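Local coordinates for aromatic amino acid exporter YddG (Starkeya novella, PDB 5I20), which exports amino acids of many kinds, among them L-threonine, L-methionine, L-lysine and L-glutamate, across the bacterial inner membrane, at residues Leu61-Pro66 with Thr178-Gly183. Numbering follows the deposited sequence.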
ATOM      1  N   LEU A  61      19.167 -14.135   4.468  1.00 84.22           N
ATOM      2  CA  LEU A  61      17.980 -14.459   5.254  1.00 81.39           C
ATOM      3  C   LEU A  61      18.322 -14.788   6.706  1.00 80.70           C
ATOM      4  O   LEU A  61      17.438 -15.103   7.503  1.00 81.67           O
ATOM      5  CB  LEU A  61      17.219 -15.624   4.617  1.00 82.56           C
ATOM      6  CG  LEU A  61      16.598 -15.342   3.246  1.00 82.15           C
ATOM      7  CD1 LEU A  61      15.815 -16.549   2.756  1.00 83.09           C
ATOM      8  CD2 LEU A  61      15.711 -14.104   3.294  1.00 77.13           C
ATOM      9  N   ARG A  62      19.606 -14.717   7.045  1.00 74.79           N
ATOM     10  CA  ARG A  62      20.032 -14.872   8.429  1.00 75.31           C
ATOM     11  C   ARG A  62      19.884 -13.540   9.158  1.00 73.11           C
ATOM     12  O   ARG A  62      20.785 -12.702   9.125  1.00 79.47           O
ATOM     13  CB  ARG A  62      21.477 -15.369   8.503  1.00 80.27           C
ATOM     14  N   GLN A  63      18.738 -13.348   9.807  1.00 66.10           N
ATOM     15  CA  GLN A  63      18.435 -12.092  10.489  1.00 65.65           C
ATOM     16  C   GLN A  63      17.968 -12.331  11.925  1.00 65.55           C
ATOM     17  O   GLN A  63      17.420 -13.391  12.233  1.00 65.02           O
ATOM     18  CB  GLN A  63      17.363 -11.314   9.716  1.00 64.13           C
ATOM     19  CG  GLN A  63      17.752 -10.946   8.296  1.00 63.74           C
ATOM     20  CD  GLN A  63      18.838  -9.889   8.243  1.00 67.37           C
ATOM     21  OE1 GLN A  63      19.006  -9.108   9.179  1.00 71.60           O
ATOM     22  NE2 GLN A  63      19.580  -9.860   7.143  1.00 62.19           N
ATOM     23  N   PRO A  64      18.185 -11.343  12.811  1.00 65.26           N
ATOM     24  CA  PRO A  64      17.667 -11.409  14.183  1.00 70.53           C
ATOM     25  C   PRO A  64      16.138 -11.407  14.211  1.00 73.94           C
ATOM     26  O   PRO A  64      15.514 -11.011  13.227  1.00 74.23           O
ATOM     27  CB  PRO A  64      18.223 -10.137  14.836  1.00 70.34           C
ATOM     28  CG  PRO A  64      19.377  -9.737  13.986  1.00 69.90           C
ATOM     29  CD  PRO A  64      19.022 -10.150  12.595  1.00 66.32           C
ATOM     30  N   TRP A  65      15.547 -11.829  15.326  1.00 72.19           N
ATOM     31  CA  TRP A  65      14.091 -11.894  15.434  1.00 67.29           C
ATOM     32  C   TRP A  65      13.347 -10.545  15.343  1.00 65.95           C
ATOM     33  O   TRP A  65      12.195 -10.530  14.907  1.00 66.74           O
ATOM     34  CB  TRP A  65      13.689 -12.608  16.735  1.00 66.81           C
ATOM     35  CG  TRP A  65      14.039 -11.882  17.998  1.00 76.09           C
ATOM     36  CD1 TRP A  65      15.165 -12.043  18.752  1.00 78.76           C
ATOM     37  CD2 TRP A  65      13.249 -10.888  18.665  1.00 79.23           C
ATOM     38  NE1 TRP A  65      15.128 -11.207  19.841  1.00 78.68           N
ATOM     39  CE2 TRP A  65      13.964 -10.487  19.810  1.00 79.09           C
ATOM     40  CE3 TRP A  65      12.011 -10.294  18.399  1.00 79.86           C
ATOM     41  CZ2 TRP A  65      13.480  -9.522  20.691  1.00 80.70           C
ATOM     42  CZ3 TRP A  65      11.532  -9.335  19.274  1.00 79.38           C
ATOM     43  CH2 TRP A  65      12.265  -8.958  20.406  1.00 80.21           C
ATOM     44  N   PRO A  66      13.971  -9.415  15.750  1.00 65.64           N
ATOM     45  CA  PRO A  66      13.180  -8.189  15.570  1.00 59.91           C
ATOM     46  C   PRO A  66      12.937  -7.842  14.102  1.00 60.74           C
ATOM     47  O   PRO A  66      11.971  -7.146  13.790  1.00 58.26           O
ATOM     48  CB  PRO A  66      14.040  -7.110  16.241  1.00 61.62           C
ATOM     49  CG  PRO A  66      14.902  -7.845  17.195  1.00 63.15           C
ATOM     50  CD  PRO A  66      15.199  -9.149  16.526  1.00 63.92           C
ATOM     51  N   THR A 178      17.355  -5.276   1.030  1.00 59.86           N
ATOM     52  CA  THR A 178      16.016  -5.235   0.451  1.00 59.19           C
ATOM     53  C   THR A 178      15.479  -6.632   0.161  1.00 55.48           C
ATOM     54  O   THR A 178      14.286  -6.894   0.323  1.00 51.56           O
ATOM     55  CB  THR A 178      16.002  -4.409  -0.852  1.00 68.04           C
ATOM     56  OG1 THR A 178      16.494  -3.091  -0.585  1.00 75.68           O
ATOM     57  CG2 THR A 178      14.594  -4.311  -1.418  1.00 66.14           C
ATOM     58  N   GLU A 179      16.368  -7.532  -0.246  1.00 59.06           N
ATOM     59  CA  GLU A 179      15.983  -8.892  -0.620  1.00 67.10           C
ATOM     60  C   GLU A 179      15.369  -9.676   0.541  1.00 66.04           C
ATOM     61  O   GLU A 179      14.762 -10.725   0.332  1.00 63.88           O
ATOM     62  CB  GLU A 179      17.190  -9.655  -1.180  1.00 76.08           C
ATOM     63  CG  GLU A 179      18.542  -9.025  -0.873  1.00 84.33           C
ATOM     64  CD  GLU A 179      18.912  -7.918  -1.847  1.00 87.58           C
ATOM     65  OE1 GLU A 179      18.606  -8.051  -3.051  1.00 88.79           O
ATOM     66  OE2 GLU A 179      19.505  -6.911  -1.404  1.00 88.87           O
ATOM     67  N   VAL A 180      15.529  -9.163   1.758  1.00 63.02           N
ATOM     68  CA  VAL A 180      14.968  -9.805   2.943  1.00 60.86           C
ATOM     69  C   VAL A 180      13.434  -9.779   2.898  1.00 56.87           C
ATOM     70  O   VAL A 180      12.775 -10.670   3.442  1.00 57.25           O
ATOM     71  CB  VAL A 180      15.493  -9.132   4.234  1.00 59.53           C
ATOM     72  CG1 VAL A 180      14.820  -9.710   5.474  1.00 62.44           C
ATOM     73  CG2 VAL A 180      17.004  -9.299   4.329  1.00 58.38           C
ATOM     74  N   VAL A 181      12.878  -8.776   2.218  1.00 54.21           N
ATOM     75  CA  VAL A 181      11.430  -8.651   2.019  1.00 52.57           C
ATOM     76  C   VAL A 181      10.835  -9.918   1.396  1.00 54.01           C
ATOM     77  O   VAL A 181       9.691 -10.281   1.676  1.00 58.77           O
ATOM     78  CB  VAL A 181      11.098  -7.421   1.135  1.00 54.50           C
ATOM     79  CG1 VAL A 181       9.640  -7.432   0.689  1.00 53.52           C
ATOM     80  CG2 VAL A 181      11.413  -6.131   1.886  1.00 48.49           C
ATOM     81  N   ALA A 182      11.623 -10.595   0.564  1.00 58.39           N
ATOM     82  CA  ALA A 182      11.224 -11.883   0.006  1.00 55.98           C
ATOM     83  C   ALA A 182      10.890 -12.872   1.117  1.00 55.75           C
ATOM     84  O   ALA A 182       9.943 -13.650   1.006  1.00 55.76           O
ATOM     85  CB  ALA A 182      12.324 -12.438  -0.891  1.00 55.90           C
ATOM     86  N   GLY A 183      11.671 -12.830   2.191  1.00 55.66           N
ATOM     87  CA  GLY A 183      11.417 -13.664   3.350  1.00 58.37           C
ATOM     88  C   GLY A 183      10.120 -13.277   4.032  1.00 55.89           C
ATOM     89  O   GLY A 183       9.394 -14.133   4.536  1.00 60.06           O
TER
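Leu61 and Val180 bring the two backbones nearest, their CA atoms 6.0 Å apart, where the cytoplasmic loop leading into helix 65-88 passes beside residues 178-183, whose last three belong to helix 181-199. The contact joins the two EamA-like halves of this DMT-superfamily transporter, a fold built of inverted repeats, at its cytoplasmic side. Pro64 occupies the N-cap position of helix 65-88, a place that suits proline, which has no backbone N-H to donate. In 178-183, backbone bonds from residue i to i-3, such as Val181 N to Thr178 O, 3.0 Å, hold the chain together, and no hydrogen bond crosses between the segments.

The contact is made by van der Waals packing that buries 164 Å². Leu61 lies on the surface, yet its branched end reaches the helix: CD2 sits 4.3 Å from CA of Gly183, where the bare glycine backbone allows this approach, and 4.4 Å from CA of Val180. Gln63 bends at chi2 (-70°), and NE2 is held by a hydrogen bond to Val60 O; its side chain also touches Val176 and Pro177. Buried Val180 offers a compact apolar branch: its CG2 methyl lies 3.9 Å from Gln63 NE2.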